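Fibronectin type III domain-containing protein (Simiduia agarivorans, PDB 6P2K) probably cleaves the backbone of xyloglucan or related beta-glucans as a family 74 glycoside hydrolase, this chain being the twin-propeller part of a longer protein. Local coordinates at residues Q50-L55 and N89-V94; V141-N146 and G193-Q198; L511-V516 and A570-P575. All coordinates share one frame; numbering follows the deposited sequence.

Overall arrangement
All three contacts join consecutive blades of the beta-propellers that make up the fold, and they follow one another along the chain without nesting. Interactions 1 and 2 lie on the same side of the chain's centre, their own centres 26 Å apart and their nearest atoms about 7 Å; both involve outer parts of blades and turns of Asp-box type. Interaction 3 lies on the opposite side, its centre 38 Å from that of interaction 1 and 56 Å from that of interaction 2, consistent with a place in the second propeller. There the first strands of two blades meet beside a zinc ion. The blades meet by different means: an aromatic ring, aliphatic contacts, or a metal-binding carboxylate.

Interaction 1. Residues Q50-L55 and N89-V94; sequences QITGNL and NSYALV. With PE3 (3,6,9,12,15,18,21,24,27,30,33,36,39-tridecaoxahentetracontane-1,41-diol), chain C.
Y91 inserts its ring against T52, G53 and L55 where two consecutive propeller blades meet: strand 50-51 is the outer strand of one, strand 92-93 that of the next. Y91 fills the place usually taken by tryptophan at the end of an Asp-box-like turn that begins at S84. The inner part of the contact is tight. L55 CD2 sits over one ring face, 3.7 Å from the centroid and 21° off the normal, a CH-pi contact suited to a branched aliphatic end; chi1 of -56° holds L55 CG anti to the carbonyl carbon, beside the backbone N. At the ring edge, G53 O comes to 3.4 Å from Y91 CE2. Glycine fits here because its CA lies only 3.2 Å from N89 O, where a beta carbon would collide with that oxygen. Outward, the packing gives way to solvent. The backbones of N54 and Y91 are bridged by two waters, one held by N54 O and Y91 N, the other by N54 O and Y91 O. N54 and N89 are exposed, their side chains starting away from the opposing segment, and a polyethylene glycol chain, probably from crystallisation, lies beside them, its O37 3.1 Å from N54 ND2. At the buried end, T52 OG1 also bonds to V39 O on the adjacent strand 39-42 of its own blade, and in the ring plane it accepts the hydrogen bond from Y91 OH at 3.0 Å.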
ATOM      1  N   GLN B  50      17.030 -42.575  16.123  1.00 27.93           N
ATOM      2  CA  GLN B  50      18.358 -42.543  16.717  1.00 29.76           C
ATOM      3  C   GLN B  50      19.333 -43.323  15.846  1.00 29.31           C
ATOM      4  O   GLN B  50      18.965 -44.312  15.208  1.00 25.74           O
ATOM      5  CB  GLN B  50      18.367 -43.136  18.139  1.00 33.51           C
ATOM      6  CG  GLN B  50      17.617 -42.322  19.181  1.00 37.22           C
ATOM      7  CD  GLN B  50      16.111 -42.484  19.079  1.00 41.59           C
ATOM      8  OE1 GLN B  50      15.361 -41.512  19.185  1.00 42.32           O
ATOM      9  NE2 GLN B  50      15.662 -43.718  18.870  1.00 40.89           N
ATOM     10  N   ILE B  51      20.589 -42.875  15.834  1.00 33.01           N
ATOM     11  CA  ILE B  51      21.624 -43.611  15.117  1.00 36.51           C
ATOM     12  C   ILE B  51      21.899 -44.939  15.819  1.00 35.05           C
ATOM     13  O   ILE B  51      21.605 -45.126  17.005  1.00 35.70           O
ATOM     14  CB  ILE B  51      22.907 -42.773  14.994  1.00 42.29           C
ATOM     15  CG1 ILE B  51      23.404 -42.355  16.378  1.00 49.83           C
ATOM     16  CG2 ILE B  51      22.677 -41.561  14.122  1.00 40.98           C
ATOM     17  CD1 ILE B  51      24.618 -43.113  16.836  1.00 52.84           C
ATOM     18  N   THR B  52      22.460 -45.880  15.062  1.00 32.33           N
ATOM     19  CA  THR B  52      22.895 -47.151  15.628  1.00 30.98           C
ATOM     20  C   THR B  52      24.405 -47.294  15.486  1.00 33.77           C
ATOM     21  O   THR B  52      25.108 -46.299  15.279  1.00 32.70           O
ATOM     22  CB  THR B  52      22.172 -48.324  14.958  1.00 30.96           C
ATOM     23  OG1 THR B  52      22.626 -48.457  13.608  1.00 31.00           O
ATOM     24  CG2 THR B  52      20.665 -48.095  14.964  1.00 26.02           C
ATOM     25  N   GLY B  53      24.917 -48.519  15.584  1.00 35.49           N
ATOM     26  CA  GLY B  53      26.351 -48.726  15.574  1.00 34.93           C
ATOM     27  C   GLY B  53      26.994 -48.429  14.229  1.00 33.09           C
ATOM     28  O   GLY B  53      26.336 -48.279  13.200  1.00 35.30           O
ATOM     29  N   ASN B  54      28.325 -48.354  14.248  1.00 34.77           N
ATOM     30  CA  ASN B  54      29.094 -48.057  13.045  1.00 37.83           C
ATOM     31  C   ASN B  54      29.218 -49.295  12.165  1.00 38.03           C
ATOM     32  O   ASN B  54      29.641 -50.357  12.628  1.00 38.67           O
ATOM     33  CB  ASN B  54      30.489 -47.548  13.408  1.00 40.01           C
ATOM     34  CG  ASN B  54      30.461 -46.184  14.063  1.00 44.04           C
ATOM     35  OD1 ASN B  54      29.646 -45.330  13.714  1.00 43.31           O
ATOM     36  ND2 ASN B  54      31.358 -45.969  15.018  1.00 47.99           N
ATOM     37  N   LEU B  55      28.860 -49.149  10.895  1.00 35.80           N
ATOM     38  CA  LEU B  55      29.031 -50.199   9.904  1.00 36.06           C
ATOM     39  C   LEU B  55      30.301 -49.955   9.094  1.00 37.00           C
ATOM     40  O   LEU B  55      30.821 -48.838   9.032  1.00 36.96           O
ATOM     41  CB  LEU B  55      27.820 -50.266   8.969  1.00 33.65           C
ATOM     42  CG  LEU B  55      26.455 -50.459   9.625  1.00 29.76           C
ATOM     43  CD1 LEU B  55      25.360 -49.908   8.734  1.00 28.59           C
ATOM     44  CD2 LEU B  55      26.215 -51.931   9.915  1.00 33.68           C
ATOM     45  N   ASN B  89      23.534 -51.763  18.773  1.00 34.13           N
ATOM     46  CA  ASN B  89      24.471 -50.809  19.360  1.00 39.05           C
ATOM     47  C   ASN B  89      25.840 -50.885  18.692  1.00 38.70           C
ATOM     48  O   ASN B  89      26.517 -49.863  18.532  1.00 39.27           O
ATOM     49  CB  ASN B  89      24.587 -51.048  20.866  1.00 44.64           C
ATOM     50  CG  ASN B  89      23.404 -50.488  21.636  1.00 48.29           C
ATOM     51  OD1 ASN B  89      22.455 -49.970  21.049  1.00 49.20           O
ATOM     52  ND2 ASN B  89      23.453 -50.597  22.960  1.00 50.44           N
ATOM     53  N   SER B  90      26.270 -52.084  18.305  1.00 36.63           N
ATOM     54  CA  SER B  90      27.512 -52.265  17.566  1.00 39.19           C
ATOM     55  C   SER B  90      27.323 -53.387  16.556  1.00 36.70           C
ATOM     56  O   SER B  90      26.447 -54.241  16.706  1.00 34.69           O
ATOM     57  CB  SER B  90      28.696 -52.576  18.497  1.00 38.37           C
ATOM     58  OG  SER B  90      28.568 -53.861  19.084  1.00 40.90           O
ATOM     59  N   TYR B  91      28.159 -53.379  15.520  1.00 34.13           N
ATOM     60  CA  TYR B  91      28.082 -54.362  14.451  1.00 34.63           C
ATOM     61  C   TYR B  91      29.447 -54.983  14.198  1.00 39.03           C
ATOM     62  O   TYR B  91      30.489 -54.365  14.436  1.00 39.13           O
ATOM     63  CB  TYR B  91      27.572 -53.745  13.144  1.00 36.37           C
ATOM     64  CG  TYR B  91      26.188 -53.146  13.218  1.00 37.20           C
ATOM     65  CD1 TYR B  91      25.057 -53.944  13.104  1.00 36.28           C
ATOM     66  CD2 TYR B  91      26.011 -51.776  13.383  1.00 36.99           C
ATOM     67  CE1 TYR B  91      23.791 -53.399  13.161  1.00 35.58           C
ATOM     68  CE2 TYR B  91      24.749 -51.222  13.439  1.00 34.46           C
ATOM     69  CZ  TYR B  91      23.644 -52.037  13.328  1.00 36.26           C
ATOM     70  OH  TYR B  91      22.385 -51.488  13.384  1.00 36.60           O
ATOM     71  N   ALA B  92      29.423 -56.216  13.704  1.00 37.35           N
ATOM     72  CA  ALA B  92      30.600 -56.899  13.195  1.00 44.19           C
ATOM     73  C   ALA B  92      30.281 -57.417  11.802  1.00 44.45           C
ATOM     74  O   ALA B  92      29.165 -57.883  11.545  1.00 38.86           O
ATOM     75  CB  ALA B  92      31.027 -58.053  14.109  1.00 45.51           C
ATOM     76  N   LEU B  93      31.257 -57.337  10.904  1.00 43.84           N
ATOM     77  CA  LEU B  93      31.031 -57.765   9.534  1.00 44.07           C
ATOM     78  C   LEU B  93      31.191 -59.275   9.416  1.00 44.41           C
ATOM     79  O   LEU B  93      32.161 -59.847   9.925  1.00 44.16           O
ATOM     80  CB  LEU B  93      31.987 -57.041   8.594  1.00 45.40           C
ATOM     81  CG  LEU B  93      31.987 -57.519   7.150  1.00 50.24           C
ATOM     82  CD1 LEU B  93      30.813 -56.923   6.379  1.00 51.16           C
ATOM     83  CD2 LEU B  93      33.290 -57.063   6.566  1.00 52.16           C
ATOM     84  N   VAL B  94      30.231 -59.916   8.755  1.00 44.70           N
ATOM     85  CA  VAL B  94      30.243 -61.365   8.570  1.00 47.89           C
ATOM     86  C   VAL B  94      31.323 -61.710   7.552  1.00 50.65           C
ATOM     87  O   VAL B  94      31.276 -61.227   6.412  1.00 50.33           O
ATOM     88  CB  VAL B  94      28.863 -61.879   8.131  1.00 47.04           C
ATOM     89  CG1 VAL B  94      28.904 -63.386   7.897  1.00 47.11           C
ATOM     90  CG2 VAL B  94      27.814 -61.528   9.176  1.00 44.60           C
TER
HETATM   91  O43 PE3 C 808      24.307 -47.426  20.783  1.00 74.86           O
HETATM   92  C42 PE3 C 808      25.456 -46.654  20.431  1.00 73.57           C
HETATM   93  C41 PE3 C 808      25.066 -45.673  19.328  1.00 73.60           C
HETATM   94  O40 PE3 C 808      26.156 -44.835  18.905  1.00 75.36           O
HETATM   95  C39 PE3 C 808      27.270 -45.553  18.351  1.00 74.61           C
HETATM   96  C38 PE3 C 808      28.289 -44.496  17.946  1.00 72.74           C
HETATM   97  O37 PE3 C 808      29.461 -45.087  17.368  1.00 72.10           O
HETATM   98  O   HOH W   1      29.827 -50.968  15.435  1.00 34.65           O
HETATM   99  O   HOH W   2      31.096 -52.634  12.047  1.00 37.83           O

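Interaction 2. Residues V141-N146 and G193-Q198; sequences VFVSQN and GGLNWQ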
ATOM      1  N   VAL B 141      23.190 -67.826  -2.956  1.00 64.21           N
ATOM      2  CA  VAL B 141      22.451 -67.527  -1.734  1.00 62.20           C
ATOM      3  C   VAL B 141      23.250 -68.056  -0.551  1.00 61.74           C
ATOM      4  O   VAL B 141      23.726 -69.195  -0.575  1.00 64.73           O
ATOM      5  CB  VAL B 141      21.035 -68.143  -1.769  1.00 65.41           C
ATOM      6  CG1 VAL B 141      20.541 -68.434  -0.365  1.00 67.70           C
ATOM      7  CG2 VAL B 141      20.063 -67.217  -2.495  1.00 62.16           C
ATOM      8  N   PHE B 142      23.406 -67.230   0.479  1.00 58.33           N
ATOM      9  CA  PHE B 142      24.077 -67.650   1.703  1.00 54.41           C
ATOM     10  C   PHE B 142      23.044 -68.162   2.698  1.00 58.15           C
ATOM     11  O   PHE B 142      22.056 -67.479   2.987  1.00 54.29           O
ATOM     12  CB  PHE B 142      24.876 -66.498   2.310  1.00 52.19           C
ATOM     13  CG  PHE B 142      25.971 -65.990   1.420  1.00 59.09           C
ATOM     14  CD1 PHE B 142      27.231 -66.566   1.452  1.00 61.62           C
ATOM     15  CD2 PHE B 142      25.742 -64.937   0.549  1.00 56.93           C
ATOM     16  CE1 PHE B 142      28.241 -66.100   0.633  1.00 61.67           C
ATOM     17  CE2 PHE B 142      26.749 -64.468  -0.274  1.00 56.84           C
ATOM     18  CZ  PHE B 142      27.999 -65.049  -0.231  1.00 59.77           C
ATOM     19  N   VAL B 143      23.275 -69.364   3.218  1.00 56.88           N
ATOM     20  CA  VAL B 143      22.353 -70.015   4.139  1.00 59.09           C
ATOM     21  C   VAL B 143      23.117 -70.402   5.396  1.00 60.48           C
ATOM     22  O   VAL B 143      24.296 -70.770   5.331  1.00 59.78           O
ATOM     23  CB  VAL B 143      21.684 -71.248   3.491  1.00 62.78           C
ATOM     24  CG1 VAL B 143      22.737 -72.230   3.006  1.00 67.76           C
ATOM     25  CG2 VAL B 143      20.714 -71.919   4.455  1.00 61.20           C
ATOM     26  N   SER B 144      22.449 -70.303   6.544  1.00 62.73           N
ATOM     27  CA  SER B 144      23.028 -70.679   7.824  1.00 67.82           C
ATOM     28  C   SER B 144      22.024 -71.511   8.607  1.00 71.02           C
ATOM     29  O   SER B 144      20.837 -71.175   8.660  1.00 69.78           O
ATOM     30  CB  SER B 144      23.433 -69.444   8.642  1.00 64.87           C
ATOM     31  OG  SER B 144      23.307 -69.688  10.033  1.00 63.59           O
ATOM     32  N   GLN B 145      22.505 -72.598   9.209  1.00 73.65           N
ATOM     33  CA  GLN B 145      21.699 -73.442  10.080  1.00 74.50           C
ATOM     34  C   GLN B 145      22.019 -73.227  11.552  1.00 70.32           C
ATOM     35  O   GLN B 145      21.510 -73.963  12.403  1.00 72.60           O
ATOM     36  CB  GLN B 145      21.894 -74.918   9.722  1.00 80.37           C
ATOM     37  CG  GLN B 145      21.151 -75.382   8.475  1.00 85.15           C
ATOM     38  CD  GLN B 145      22.016 -75.339   7.229  1.00 88.18           C
ATOM     39  OE1 GLN B 145      22.348 -74.266   6.725  1.00 87.36           O
ATOM     40  NE2 GLN B 145      22.387 -76.511   6.727  1.00 90.56           N
ATOM     41  N   ASN B 146      22.842 -72.224  11.873  1.00 64.14           N
ATOM     42  CA  ASN B 146      23.398 -72.064  13.211  1.00 63.87           C
ATOM     43  C   ASN B 146      23.156 -70.670  13.783  1.00 61.00           C
ATOM     44  O   ASN B 146      23.853 -70.262  14.718  1.00 57.64           O
ATOM     45  CB  ASN B 146      24.897 -72.361  13.192  1.00 68.60           C
ATOM     46  CG  ASN B 146      25.621 -71.581  12.115  1.00 71.88           C
ATOM     47  OD1 ASN B 146      25.698 -70.355  12.169  1.00 70.29           O
ATOM     48  ND2 ASN B 146      26.153 -72.288  11.127  1.00 76.67           N
ATOM     49  N   GLY B 193      14.687 -75.986   2.284  1.00 76.35           N
ATOM     50  CA  GLY B 193      15.071 -74.885   3.136  1.00 71.22           C
ATOM     51  C   GLY B 193      16.154 -74.009   2.551  1.00 66.11           C
ATOM     52  O   GLY B 193      16.644 -73.107   3.243  1.00 67.64           O
ATOM     53  N   GLY B 194      16.556 -74.256   1.313  1.00 67.48           N
ATOM     54  CA  GLY B 194      17.530 -73.445   0.631  1.00 65.92           C
ATOM     55  C   GLY B 194      18.843 -74.118   0.264  1.00 69.28           C
ATOM     56  O   GLY B 194      19.820 -73.407  -0.001  1.00 69.30           O
ATOM     57  N   LEU B 195      18.901 -75.450   0.230  1.00 73.72           N
ATOM     58  CA  LEU B 195      20.143 -76.129  -0.118  1.00 75.21           C
ATOM     59  C   LEU B 195      20.215 -76.539  -1.584  1.00 77.13           C
ATOM     60  O   LEU B 195      21.321 -76.704  -2.111  1.00 83.92           O
ATOM     61  CB  LEU B 195      20.352 -77.355   0.775  1.00 77.87           C
ATOM     62  CG  LEU B 195      20.453 -77.061   2.277  1.00 76.12           C
ATOM     63  CD1 LEU B 195      21.000 -78.264   3.032  1.00 81.28           C
ATOM     64  CD2 LEU B 195      21.310 -75.831   2.538  1.00 79.59           C
ATOM     65  N   ASN B 196      19.075 -76.709  -2.254  1.00 77.70           N
ATOM     66  CA  ASN B 196      19.044 -76.865  -3.702  1.00 79.42           C
ATOM     67  C   ASN B 196      17.827 -76.139  -4.251  1.00 83.88           C
ATOM     68  O   ASN B 196      16.782 -76.066  -3.599  1.00 76.14           O
ATOM     69  CB  ASN B 196      18.996 -78.336  -4.141  1.00 89.67           C
ATOM     70  CG  ASN B 196      20.297 -79.062  -3.899  1.00 86.87           C
ATOM     71  OD1 ASN B 196      21.262 -78.877  -4.639  1.00 93.80           O
ATOM     72  ND2 ASN B 196      20.336 -79.887  -2.856  1.00 88.53           N
ATOM     73  N   TRP B 197      17.973 -75.607  -5.464  1.00 83.09           N
ATOM     74  CA  TRP B 197      16.918 -74.860  -6.132  1.00 80.25           C
ATOM     75  C   TRP B 197      16.842 -75.289  -7.590  1.00 81.58           C
ATOM     76  O   TRP B 197      17.729 -75.978  -8.102  1.00 82.66           O
ATOM     77  CB  TRP B 197      17.159 -73.348  -6.067  1.00 76.33           C
ATOM     78  CG  TRP B 197      17.444 -72.803  -4.716  1.00 75.30           C
ATOM     79  CD1 TRP B 197      18.585 -72.966  -3.985  1.00 74.03           C
ATOM     80  CD2 TRP B 197      16.588 -71.960  -3.942  1.00 72.35           C
ATOM     81  NE1 TRP B 197      18.483 -72.291  -2.794  1.00 70.85           N
ATOM     82  CE2 TRP B 197      17.266 -71.663  -2.743  1.00 69.31           C
ATOM     83  CE3 TRP B 197      15.307 -71.438  -4.141  1.00 70.66           C
ATOM     84  CZ2 TRP B 197      16.707 -70.867  -1.750  1.00 65.67           C
ATOM     85  CZ3 TRP B 197      14.754 -70.646  -3.154  1.00 68.01           C
ATOM     86  CH2 TRP B 197      15.453 -70.369  -1.973  1.00 66.45           C
ATOM     87  N   GLN B 198      15.757 -74.880  -8.252  1.00 81.42           N
ATOM     88  CA  GLN B 198      15.600 -75.010  -9.697  1.00 85.42           C
ATOM     89  C   GLN B 198      14.525 -74.033 -10.139  1.00 80.91           C
ATOM     90  O   GLN B 198      13.611 -73.703  -9.378  1.00 74.30           O
ATOM     91  CB  GLN B 198      15.251 -76.445 -10.152  1.00 95.64           C
ATOM     92  CG  GLN B 198      14.035 -77.079  -9.505  1.00100.77           C
ATOM     93  CD  GLN B 198      14.310 -77.518  -8.104  1.00105.06           C
ATOM     94  OE1 GLN B 198      15.167 -78.364  -7.862  1.00110.48           O
ATOM     95  NE2 GLN B 198      13.612 -76.915  -7.159  1.00101.68           N
TER
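V143 and L195 make the apolar contact between the two segments, V143 CG1 lying 3.9 Å from L195 CD2 with the side chains crossing at about a right angle; two branched aliphatic ends suit such a methyl-to-methyl meeting. The valine holds CG1 between its backbone N and carbonyl carbon (chi1 57°), against the leucine, while CG2 stands 4.4 Å from G193 O. On the solvent side, Q145 NE2 approaches L195 CD1 loosely, at 4.3 Å, as suits a long, flexible polar residue at an exposed edge. The leucine belongs to the turn of an Asp box, the Ser-x-Asp-x-Gly-x-x-Trp motif of family 74 propellers, which here runs from S190 to W197 with asparagine in place of aspartate and joins the last two strands of its blade. Strand 139-144 is the third strand of the preceding blade and leads into a second such turn. G193 and G194 have positive phi (78° and 116°), where a beta carbon would jam against the preceding carbonyl oxygen. The indole N-H of W197 reaches back to its own turn, NE1 giving a weak hydrogen bond to G194 O at 3.3 Å, and G194 N is tied to S190 OG. H114 NE2, from the blade that carries V143, bonds to G193 O across the joint. Beyond V143, S144 OG accepts from N146 N at 3.2 Å in an ST turn.

Interaction 3. Residues L511-V516 and A570-P575; sequences LRDVAV and ARKIAP
Strands 511-516 and 572-575 are the first strands of two consecutive propeller blades, and D513, on the first of them, is a ligand of a zinc site shared with D405. The strands run nearly parallel, 19° apart, with axes 6.1 Å from each other at closest approach. D513 joins them with a side chain. Its CG is anti to the backbone N (chi1 -161°), directing the carboxylate across the gap, where OD2 accepts I573 N at 2.8 Å in a nearly straight bond (169°), met on the anti side; OD1 meanwhile binds the zinc. A short acid can thus serve metal and neighbouring blade at once, the backbone amide helping to fix its rotation. Next along, A515 is small enough for its CB to lie 3.4 Å from I573 O and 3.8 Å from I573 CB, and the compact, puckered ring of P575 continues the apolar seam, CD 4.0 Å from A515 CB. At the other end two arginines pack together despite like charge, probably eased by D617, salt-bridged to R571 NE; R571 NH2 bonds to T744 O and K693 O. W616 gives R512 a cation-pi partner and a carbonyl acceptor, and R571 CD lies over one guanidinium face of R512, 3.4 Å from R512 NH2.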
ATOM      1  N   LEU B 511      27.206 -21.639 -12.379  1.00 20.94           N
ATOM      2  CA  LEU B 511      28.039 -20.828 -11.491  1.00 19.64           C
ATOM      3  C   LEU B 511      28.456 -21.713 -10.319  1.00 20.35           C
ATOM      4  O   LEU B 511      27.850 -21.708  -9.245  1.00 19.24           O
ATOM      5  CB  LEU B 511      27.291 -19.588 -11.015  1.00 15.69           C
ATOM      6  CG  LEU B 511      26.474 -18.802 -12.040  1.00 18.19           C
ATOM      7  CD1 LEU B 511      25.761 -17.623 -11.381  1.00 20.45           C
ATOM      8  CD2 LEU B 511      27.359 -18.330 -13.180  1.00 18.19           C
ATOM      9  N   ARG B 512      29.522 -22.491 -10.535  1.00 20.33           N
ATOM     10  CA  ARG B 512      29.871 -23.520  -9.559  1.00 21.20           C
ATOM     11  C   ARG B 512      30.232 -22.923  -8.205  1.00 22.39           C
ATOM     12  O   ARG B 512      30.023 -23.568  -7.172  1.00 21.37           O
ATOM     13  CB  ARG B 512      31.005 -24.401 -10.079  1.00 19.59           C
ATOM     14  CG  ARG B 512      31.121 -25.684  -9.284  1.00 21.45           C
ATOM     15  CD  ARG B 512      32.079 -26.685  -9.890  1.00 24.77           C
ATOM     16  NE  ARG B 512      32.182 -27.861  -9.031  1.00 19.52           N
ATOM     17  CZ  ARG B 512      33.282 -28.592  -8.885  1.00 24.79           C
ATOM     18  NH1 ARG B 512      34.386 -28.272  -9.549  1.00 23.46           N
ATOM     19  NH2 ARG B 512      33.278 -29.642  -8.069  1.00 24.79           N
ATOM     20  N   ASP B 513      30.760 -21.702  -8.172  1.00 22.81           N
ATOM     21  CA  ASP B 513      30.801 -20.967  -6.917  1.00 22.14           C
ATOM     22  C   ASP B 513      30.427 -19.514  -7.160  1.00 20.85           C
ATOM     23  O   ASP B 513      30.607 -18.970  -8.253  1.00 19.65           O
ATOM     24  CB  ASP B 513      32.166 -21.052  -6.214  1.00 22.64           C
ATOM     25  CG  ASP B 513      32.091 -20.693  -4.718  1.00 24.96           C
ATOM     26  OD1 ASP B 513      31.123 -21.092  -4.012  1.00 21.73           O
ATOM     27  OD2 ASP B 513      33.027 -20.010  -4.240  1.00 23.51           O
ATOM     28  N   VAL B 514      29.867 -18.918  -6.115  1.00 22.92           N
ATOM     29  CA  VAL B 514      29.491 -17.514  -6.049  1.00 20.66           C
ATOM     30  C   VAL B 514      30.007 -17.010  -4.712  1.00 23.26           C
ATOM     31  O   VAL B 514      29.764 -17.644  -3.680  1.00 23.40           O
ATOM     32  CB  VAL B 514      27.964 -17.331  -6.146  1.00 18.13           C
ATOM     33  CG1 VAL B 514      27.570 -15.895  -5.856  1.00 15.25           C
ATOM     34  CG2 VAL B 514      27.442 -17.793  -7.502  1.00 12.59           C
ATOM     35  N   ALA B 515      30.741 -15.900  -4.721  1.00 23.20           N
ATOM     36  CA  ALA B 515      31.362 -15.433  -3.491  1.00 19.67           C
ATOM     37  C   ALA B 515      31.328 -13.916  -3.410  1.00 22.22           C
ATOM     38  O   ALA B 515      31.526 -13.220  -4.412  1.00 24.38           O
ATOM     39  CB  ALA B 515      32.809 -15.934  -3.374  1.00 18.95           C
ATOM     40  N   VAL B 516      31.090 -13.415  -2.199  1.00 20.22           N
ATOM     41  CA  VAL B 516      30.984 -11.989  -1.917  1.00 17.41           C
ATOM     42  C   VAL B 516      32.326 -11.486  -1.401  1.00 21.09           C
ATOM     43  O   VAL B 516      32.994 -12.160  -0.603  1.00 23.65           O
ATOM     44  CB  VAL B 516      29.858 -11.732  -0.897  1.00 18.81           C
ATOM     45  CG1 VAL B 516      29.767 -10.269  -0.550  1.00 20.71           C
ATOM     46  CG2 VAL B 516      28.528 -12.240  -1.440  1.00 17.44           C
ATOM     47  N   ALA B 570      35.569 -23.238 -11.650  1.00 20.84           N
ATOM     48  CA  ALA B 570      35.997 -22.881 -10.304  1.00 21.82           C
ATOM     49  C   ALA B 570      35.200 -23.677  -9.282  1.00 24.38           C
ATOM     50  O   ALA B 570      33.974 -23.774  -9.383  1.00 28.09           O
ATOM     51  CB  ALA B 570      35.829 -21.383 -10.044  1.00 20.60           C
ATOM     52  N   ARG B 571      35.897 -24.244  -8.299  1.00 20.44           N
ATOM     53  CA  ARG B 571      35.232 -24.920  -7.194  1.00 17.75           C
ATOM     54  C   ARG B 571      34.978 -23.986  -6.018  1.00 21.39           C
ATOM     55  O   ARG B 571      33.954 -24.119  -5.339  1.00 23.01           O
ATOM     56  CB  ARG B 571      36.062 -26.125  -6.741  1.00 16.83           C
ATOM     57  CG  ARG B 571      35.566 -26.802  -5.464  1.00 18.07           C
ATOM     58  CD  ARG B 571      34.218 -27.474  -5.661  1.00 20.26           C
ATOM     59  NE  ARG B 571      33.845 -28.282  -4.501  1.00 24.88           N
ATOM     60  CZ  ARG B 571      33.288 -27.792  -3.397  1.00 26.33           C
ATOM     61  NH1 ARG B 571      33.032 -26.491  -3.302  1.00 25.32           N
ATOM     62  NH2 ARG B 571      32.988 -28.603  -2.390  1.00 21.79           N
ATOM     63  N   LYS B 572      35.877 -23.038  -5.771  1.00 19.60           N
ATOM     64  CA  LYS B 572      35.688 -22.055  -4.718  1.00 18.93           C
ATOM     65  C   LYS B 572      36.366 -20.756  -5.126  1.00 18.82           C
ATOM     66  O   LYS B 572      37.483 -20.770  -5.649  1.00 18.08           O
ATOM     67  CB  LYS B 572      36.253 -22.543  -3.377  1.00 22.36           C
ATOM     68  CG  LYS B 572      36.281 -21.466  -2.307  1.00 24.82           C
ATOM     69  CD  LYS B 572      36.016 -22.021  -0.922  1.00 28.22           C
ATOM     70  CE  LYS B 572      35.810 -20.891   0.079  1.00 32.85           C
ATOM     71  NZ  LYS B 572      35.982 -21.359   1.480  1.00 41.14           N
ATOM     72  N   ILE B 573      35.680 -19.642  -4.894  1.00 17.19           N
ATOM     73  CA  ILE B 573      36.222 -18.309  -5.119  1.00 17.37           C
ATOM     74  C   ILE B 573      36.523 -17.693  -3.762  1.00 21.26           C
ATOM     75  O   ILE B 573      35.667 -17.697  -2.869  1.00 17.70           O
ATOM     76  CB  ILE B 573      35.250 -17.426  -5.919  1.00 18.89           C
ATOM     77  CG1 ILE B 573      34.971 -18.042  -7.291  1.00 21.10           C
ATOM     78  CG2 ILE B 573      35.809 -16.024  -6.068  1.00 17.65           C
ATOM     79  CD1 ILE B 573      33.898 -17.307  -8.076  1.00 25.60           C
ATOM     80  N   ALA B 574      37.740 -17.170  -3.605  1.00 21.76           N
ATOM     81  CA  ALA B 574      38.203 -16.583  -2.349  1.00 20.29           C
ATOM     82  C   ALA B 574      38.626 -15.144  -2.608  1.00 21.08           C
ATOM     83  O   ALA B 574      39.797 -14.879  -2.926  1.00 20.24           O
ATOM     84  CB  ALA B 574      39.352 -17.396  -1.753  1.00 18.64           C
ATOM     85  N   PRO B 575      37.710 -14.185  -2.492  1.00 23.03           N
ATOM     86  CA  PRO B 575      38.096 -12.780  -2.643  1.00 21.75           C
ATOM     87  C   PRO B 575      39.013 -12.342  -1.515  1.00 21.76           C
ATOM     88  O   PRO B 575      38.919 -12.824  -0.383  1.00 25.23           O
ATOM     89  CB  PRO B 575      36.758 -12.029  -2.598  1.00 21.73           C
ATOM     90  CG  PRO B 575      35.709 -13.080  -2.851  1.00 24.56           C
ATOM     91  CD  PRO B 575      36.267 -14.333  -2.244  1.00 22.80           C
TER
HETATM   92  O   HOH W   3      31.260 -24.523  -5.222  1.00 23.54           O